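Local atomic coordinates of group II chitinase (PDB entry 6JAV), a protein that probably hydrolyses chitin as an endochitinase, seen here as its first catalytic domain, of glycoside hydrolase family 18, with a piperidine-thienopyridine inhibitor bound. Residues E29-S34 / E67-Y72; C36-Y41 / G76-L81. All blocks are in the same frame, centred on the assembly; numbering follows the deposited sequence.

Contact 1: residues E29-S34 / E67-Y72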
loop_
_atom_site.group_PDB
_atom_site.type_symbol
_atom_site.label_atom_id
_atom_site.label_comp_id
_atom_site.label_asym_id
_atom_site.label_seq_id
_atom_site.Cartn_x
_atom_site.Cartn_y
_atom_site.Cartn_z
ATOM N N GLU A 29 -18.747 6.164 3.591
ATOM C CA GLU A 29 -19.251 6.179 4.957
ATOM C C GLU A 29 -18.925 4.906 5.723
ATOM O O GLU A 29 -19.164 4.868 6.934
ATOM C CB GLU A 29 -20.757 6.447 4.959
ATOM C CG GLU A 29 -21.103 7.874 4.480
ATOM C CD GLU A 29 -20.946 8.066 2.964
ATOM O OE1 GLU A 29 -21.023 7.056 2.203
ATOM O OE2 GLU A 29 -20.735 9.232 2.550
ATOM N N ASP A 30 -18.365 3.881 5.069
ATOM C CA ASP A 30 -17.883 2.712 5.805
ATOM C C ASP A 30 -16.547 2.955 6.496
ATOM O O ASP A 30 -16.130 2.106 7.300
ATOM C CB ASP A 30 -17.723 1.520 4.872
ATOM C CG ASP A 30 -19.053 1.001 4.366
ATOM O OD1 ASP A 30 -19.962 0.808 5.201
ATOM O OD2 ASP A 30 -19.197 0.805 3.137
ATOM N N ILE A 31 -15.876 4.074 6.205
ATOM C CA ILE A 31 -14.615 4.377 6.872
ATOM C C ILE A 31 -14.872 4.560 8.358
ATOM O O ILE A 31 -15.783 5.295 8.765
ATOM C CB ILE A 31 -13.981 5.634 6.258
ATOM C CG1 ILE A 31 -13.604 5.415 4.790
ATOM C CG2 ILE A 31 -12.744 6.058 7.067
ATOM C CD1 ILE A 31 -13.208 6.723 4.104
ATOM N N ASP A 32 -14.085 3.873 9.178
ATOM C CA ASP A 32 -14.155 4.011 10.626
ATOM C C ASP A 32 -13.141 5.060 11.063
ATOM O O ASP A 32 -11.928 4.788 11.022
ATOM C CB ASP A 32 -13.845 2.679 11.289
ATOM C CG ASP A 32 -14.031 2.718 12.792
ATOM O OD1 ASP A 32 -13.955 3.808 13.424
ATOM O OD2 ASP A 32 -14.258 1.618 13.361
ATOM N N PRO A 33 -13.578 6.250 11.492
ATOM C CA PRO A 33 -12.631 7.336 11.800
ATOM C C PRO A 33 -11.824 7.125 13.068
ATOM O O PRO A 33 -10.909 7.915 13.328
ATOM C CB PRO A 33 -13.542 8.572 11.923
ATOM C CG PRO A 33 -14.853 8.022 12.390
ATOM C CD PRO A 33 -14.979 6.646 11.704
ATOM N N SER A 34 -12.107 6.099 13.865
ATOM C CA SER A 34 -11.237 5.836 15.002
ATOM C C SER A 34 -10.011 5.019 14.635
ATOM O O SER A 34 -9.153 4.801 15.501
ATOM C CB SER A 34 -12.011 5.113 16.111
ATOM O OG SER A 34 -12.341 3.813 15.711
ATOM N N GLU A 67 -15.738 14.473 -2.025
ATOM C CA GLU A 67 -16.282 15.204 -0.887
ATOM C C GLU A 67 -16.585 14.294 0.285
ATOM O O GLU A 67 -16.375 14.673 1.448
ATOM C CB GLU A 67 -17.535 15.962 -1.302
ATOM C CG GLU A 67 -17.257 17.002 -2.345
ATOM C CD GLU A 67 -17.224 16.462 -3.682
ATOM O OE1 GLU A 67 -17.104 15.231 -3.793
ATOM O OE2 GLU A 67 -17.259 17.189 -4.702
ATOM N N ARG A 68 -17.093 13.086 0.013
ATOM C CA ARG A 68 -17.499 12.197 1.082
ATOM C C ARG A 68 -16.310 11.574 1.802
ATOM O O ARG A 68 -16.493 11.059 2.913
ATOM C CB ARG A 68 -18.437 11.125 0.516
ATOM C CG ARG A 68 -19.842 11.706 0.201
ATOM C CD ARG A 68 -20.519 10.853 -0.833
ATOM N NE ARG A 68 -20.808 9.525 -0.314
ATOM C CZ ARG A 68 -21.370 8.553 -1.031
ATOM N NH1 ARG A 68 -21.702 8.756 -2.309
ATOM N NH2 ARG A 68 -21.622 7.386 -0.465
ATOM N N VAL A 69 -15.115 11.523 1.198
ATOM C CA VAL A 69 -13.937 11.103 1.956
ATOM C C VAL A 69 -13.264 12.297 2.643
ATOM O O VAL A 69 -12.800 12.186 3.795
ATOM C CB VAL A 69 -12.992 10.327 1.017
ATOM C CG1 VAL A 69 -11.721 9.881 1.760
ATOM C CG2 VAL A 69 -13.712 9.079 0.495
ATOM N N VAL A 70 -13.230 13.458 1.969
ATOM C CA VAL A 70 -12.738 14.680 2.602
ATOM C C VAL A 70 -13.563 15.040 3.845
ATOM O O VAL A 70 -13.061 15.721 4.747
ATOM C CB VAL A 70 -12.657 15.786 1.526
ATOM C CG1 VAL A 70 -12.461 17.162 2.151
ATOM C CG2 VAL A 70 -11.512 15.474 0.546
ATOM N N GLU A 71 -14.812 14.565 3.932
ATOM C CA GLU A 71 -15.618 14.649 5.146
ATOM C C GLU A 71 -14.838 14.294 6.402
ATOM O O GLU A 71 -15.055 14.887 7.470
ATOM C CB GLU A 71 -16.783 13.651 5.014
ATOM C CG GLU A 71 -17.372 13.131 6.329
ATOM C CD GLU A 71 -18.302 14.170 6.902
ATOM O OE1 GLU A 71 -18.585 15.136 6.141
ATOM O OE2 GLU A 71 -18.703 14.044 8.088
ATOM N N TYR A 72 -13.927 13.331 6.305
ATOM C CA TYR A 72 -13.259 12.833 7.502
ATOM C C TYR A 72 -12.276 13.824 8.114
ATOM O O TYR A 72 -11.842 13.605 9.258
ATOM C CB TYR A 72 -12.641 11.444 7.249
ATOM C CG TYR A 72 -13.745 10.418 7.162
ATOM C CD1 TYR A 72 -14.250 9.817 8.307
ATOM C CD2 TYR A 72 -14.350 10.103 5.952
ATOM C CE1 TYR A 72 -15.305 8.911 8.252
ATOM C CE2 TYR A 72 -15.412 9.198 5.887
ATOM C CZ TYR A 72 -15.881 8.610 7.033
ATOM O OH TYR A 72 -16.913 7.726 6.931
HETATM O O HOH W 1 -18.944 11.123 4.018
#
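Glu29 OE2 accepts from two donors: Arg68 NE, at 2.9 Å, and a water 3.0 Å away that also donates to the backbone O of Arg68. The second carboxylate oxygen, Glu29 OE1, takes an almost straight bond from Arg68 NH2 at 2.8 Å, so the guanidinium holds the acid side-on, one nitrogen to each oxygen. The two flat groups lie 24° apart, nearly coplanar. Both chains bend to meet in this way, Glu29 at chi2 (74°) and Arg68 at chi3 (66°). The remaining nitrogen, Arg68 NH1, binds the backbone O of Asn63, which further fixes the rotation of the guanidinium.

Inward from this salt bridge the Tyr72 ring carries the apolar part. Ile31 lies over one face, CG2 above the middle of the ring at 4.0 Å from its centroid in a CH-pi contact, while CB comes to 3.6 Å from Tyr72 CZ. Pro33 CB reaches the ring edge near Tyr72 CD1. The phenol is anchored by its hydroxyl, which is hydrogen-bonded to the carbonyl of Pro28. Deeper still, Ile31 CD1 meets Val69 CG1. The contact thus joins the loop leading into strand 38-46 to helix 65-70 and the turn that follows it, part of the outer layer of the (beta/alpha)8 barrel of family 18 chitinases.

Contact 2: residues C36-Y41 / G76-L81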
loop_
_atom_site.group_PDB
_atom_site.type_symbol
_atom_site.label_atom_id
_atom_site.label_comp_id
_atom_site.label_asym_id
_atom_site.label_seq_id
_atom_site.Cartn_x
_atom_site.Cartn_y
_atom_site.Cartn_z
ATOM N N CYS A 36 -7.783 5.496 11.810
ATOM C CA CYS A 36 -6.787 6.071 10.911
ATOM C C CYS A 36 -6.437 7.463 11.403
ATOM O O CYS A 36 -7.297 8.177 11.915
ATOM C CB CYS A 36 -7.374 6.243 9.506
ATOM S SG CYS A 36 -8.087 4.737 8.789
ATOM N N THR A 37 -5.178 7.868 11.215
ATOM C CA THR A 37 -4.813 9.275 11.387
ATOM C C THR A 37 -4.815 10.018 10.063
ATOM O O THR A 37 -4.967 11.239 10.044
ATOM C CB THR A 37 -3.418 9.428 12.019
ATOM O OG1 THR A 37 -2.431 8.839 11.170
ATOM C CG2 THR A 37 -3.405 8.742 13.391
ATOM N N HIS A 38 -4.614 9.294 8.970
ATOM C CA HIS A 38 -4.518 9.850 7.627
ATOM C C HIS A 38 -5.274 8.900 6.717
ATOM O O HIS A 38 -5.191 7.671 6.889
ATOM C CB HIS A 38 -3.059 9.902 7.151
ATOM C CG HIS A 38 -2.208 10.879 7.913
ATOM N ND1 HIS A 38 -1.860 10.701 9.234
ATOM C CD2 HIS A 38 -1.644 12.048 7.526
ATOM C CE1 HIS A 38 -1.128 11.729 9.639
ATOM N NE2 HIS A 38 -0.992 12.566 8.624
ATOM N N ILE A 39 -6.062 9.443 5.797
ATOM C CA ILE A 39 -6.709 8.646 4.763
ATOM C C ILE A 39 -6.166 9.124 3.437
ATOM O O ILE A 39 -6.074 10.339 3.206
ATOM C CB ILE A 39 -8.240 8.811 4.797
ATOM C CG1 ILE A 39 -8.792 8.214 6.089
ATOM C CG2 ILE A 39 -8.856 8.145 3.569
ATOM C CD1 ILE A 39 -10.198 8.717 6.441
ATOM N N VAL A 40 -5.793 8.182 2.570
ATOM C CA VAL A 40 -5.278 8.506 1.246
ATOM C C VAL A 40 -6.227 7.923 0.209
ATOM O O VAL A 40 -6.491 6.714 0.211
ATOM C CB VAL A 40 -3.851 7.991 1.037
ATOM C CG1 VAL A 40 -3.385 8.409 -0.361
ATOM C CG2 VAL A 40 -2.926 8.551 2.097
ATOM N N TYR A 41 -6.726 8.777 -0.681
ATOM C CA TYR A 41 -7.747 8.378 -1.645
ATOM C C TYR A 41 -7.084 7.850 -2.911
ATOM O O TYR A 41 -6.427 8.609 -3.638
ATOM C CB TYR A 41 -8.575 9.628 -1.976
ATOM C CG TYR A 41 -9.824 9.375 -2.785
ATOM C CD1 TYR A 41 -9.762 8.972 -4.115
ATOM C CD2 TYR A 41 -11.076 9.585 -2.205
ATOM C CE1 TYR A 41 -10.925 8.748 -4.853
ATOM C CE2 TYR A 41 -12.231 9.395 -2.929
ATOM C CZ TYR A 41 -12.155 8.953 -4.239
ATOM O OH TYR A 41 -13.323 8.746 -4.950
ATOM N N GLY A 76 -10.406 15.360 12.488
ATOM C CA GLY A 76 -8.994 15.622 12.686
ATOM C C GLY A 76 -8.087 14.746 11.840
ATOM O O GLY A 76 -6.856 14.853 11.957
ATOM N N ILE A 77 -8.662 13.918 10.990
ATOM C CA ILE A 77 -7.899 13.071 10.085
ATOM C C ILE A 77 -7.423 13.922 8.922
ATOM O O ILE A 77 -8.147 14.804 8.456
ATOM C CB ILE A 77 -8.811 11.934 9.606
ATOM C CG1 ILE A 77 -9.165 11.049 10.805
ATOM C CG2 ILE A 77 -8.114 11.097 8.487
ATOM C CD1 ILE A 77 -10.310 10.069 10.531
ATOM N N LYS A 78 -6.200 13.677 8.445
ATOM C CA LYS A 78 -5.701 14.363 7.252
ATOM C C LYS A 78 -6.044 13.505 6.039
ATOM O O LYS A 78 -5.797 12.292 6.055
ATOM C CB LYS A 78 -4.180 14.545 7.318
ATOM C CG LYS A 78 -3.747 15.421 8.524
ATOM C CD LYS A 78 -4.284 16.826 8.305
ATOM C CE LYS A 78 -3.933 17.778 9.417
ATOM N NZ LYS A 78 -4.712 19.028 9.229
ATOM N N VAL A 79 -6.658 14.103 5.021
ATOM C CA VAL A 79 -7.171 13.360 3.863
ATOM C C VAL A 79 -6.409 13.813 2.623
ATOM O O VAL A 79 -6.508 14.981 2.214
ATOM C CB VAL A 79 -8.683 13.557 3.679
ATOM C CG1 VAL A 79 -9.160 12.735 2.493
ATOM C CG2 VAL A 79 -9.408 13.105 4.910
ATOM N N SER A 80 -5.606 12.917 2.038
ATOM C CA SER A 80 -4.828 13.222 0.843
ATOM C C SER A 80 -5.385 12.491 -0.372
ATOM O O SER A 80 -6.093 11.486 -0.255
ATOM C CB SER A 80 -3.377 12.784 1.021
ATOM O OG SER A 80 -2.751 13.556 2.037
ATOM N N LEU A 81 -5.044 13.001 -1.543
ATOM C CA LEU A 81 -5.400 12.363 -2.796
ATOM C C LEU A 81 -4.148 11.711 -3.378
ATOM O O LEU A 81 -3.102 12.368 -3.477
ATOM C CB LEU A 81 -5.931 13.418 -3.774
ATOM C CG LEU A 81 -6.272 12.886 -5.167
ATOM C CD1 LEU A 81 -7.346 11.789 -5.125
ATOM C CD2 LEU A 81 -6.719 14.051 -6.025
HETATM O O HOH W 2 -4.300 13.520 11.402
#
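Ile39 and Tyr41 link to the strand of Lys78 and Ser80 through a ladder of backbone bonds whose shortest member is Tyr41 N to Ser80 O, 2.8 Å. Ile39 uses both its backbone groups: N donates to Lys78 O at 2.9 Å, and O accepts from Ser80 N at the same length. The ladder begins with a longer bond, Lys78 N to Thr37 O at 3.2 Å. That carbonyl has a second donor, a water that also donates to Gly76 O and so ties together the loops entering the two strands. CA-H...O contacts, such as His38 CA to Lys78 O, supplement the regular bonds.

The strands run parallel, with 19° between their directions, and are neighbours in the barrel of the family 18 fold. Helix 65-70 lies in the connection between them, a beta-alpha-beta crossover; its Val69 packs on Ile39, Tyr41 and Val79, and on the same face Leu81 lies against Phe114 and Leu115 of helix 101-118.

On that helix-facing side, Ile39 CD1 packs on Ile77 CG2 at 3.8 Å, and Leu81 CD1 approaches Tyr41 CD1 at the same distance. Tyr41 CG stands anti to the backbone N (chi1 -170°); the ring leads away from Leu81, and its hydroxyl is hydrogen-bonded to Asp60. The other face bears His38, Val40, Lys78 and Ser80. There His38 CD2 lies 3.6 Å from Lys78 CB, while the imidazole ND1 shares a hydrogen bond with Thr37 OG1, which sits at the ring edge in its plane. Val40 turns to Val10 and Tyr12 of strand 8-14, the neighbour of strand 38-46 on its other side. At the start of segment 36-41, Cys36 forms a disulfide with Cys11.

How the contacts relate
The centres of contacts 1 and 2 are about 9 Å apart, and their segments alternate along the chain: 29-34 runs into 36-41, and 67-72 into 76-81. Packing places contact 1 over the outer face of the strand pair in contact 2: Ile31 CG2 meets Ile39 CD1 at 3.7 Å, an apolar contact, Val69 O approaches Val79 CG2 at 3.7 Å, and Tyr72 O lies 3.5 Å from Ile77 CB. Together they join strand pair, loop and helix in one continuous packed region. Neither contact contributes a residue to the inhibitor pocket, which includes Trp16 and Trp86, each just after a barrel strand; the Tyr41 side chain is about 14 Å from the bound inhibitor.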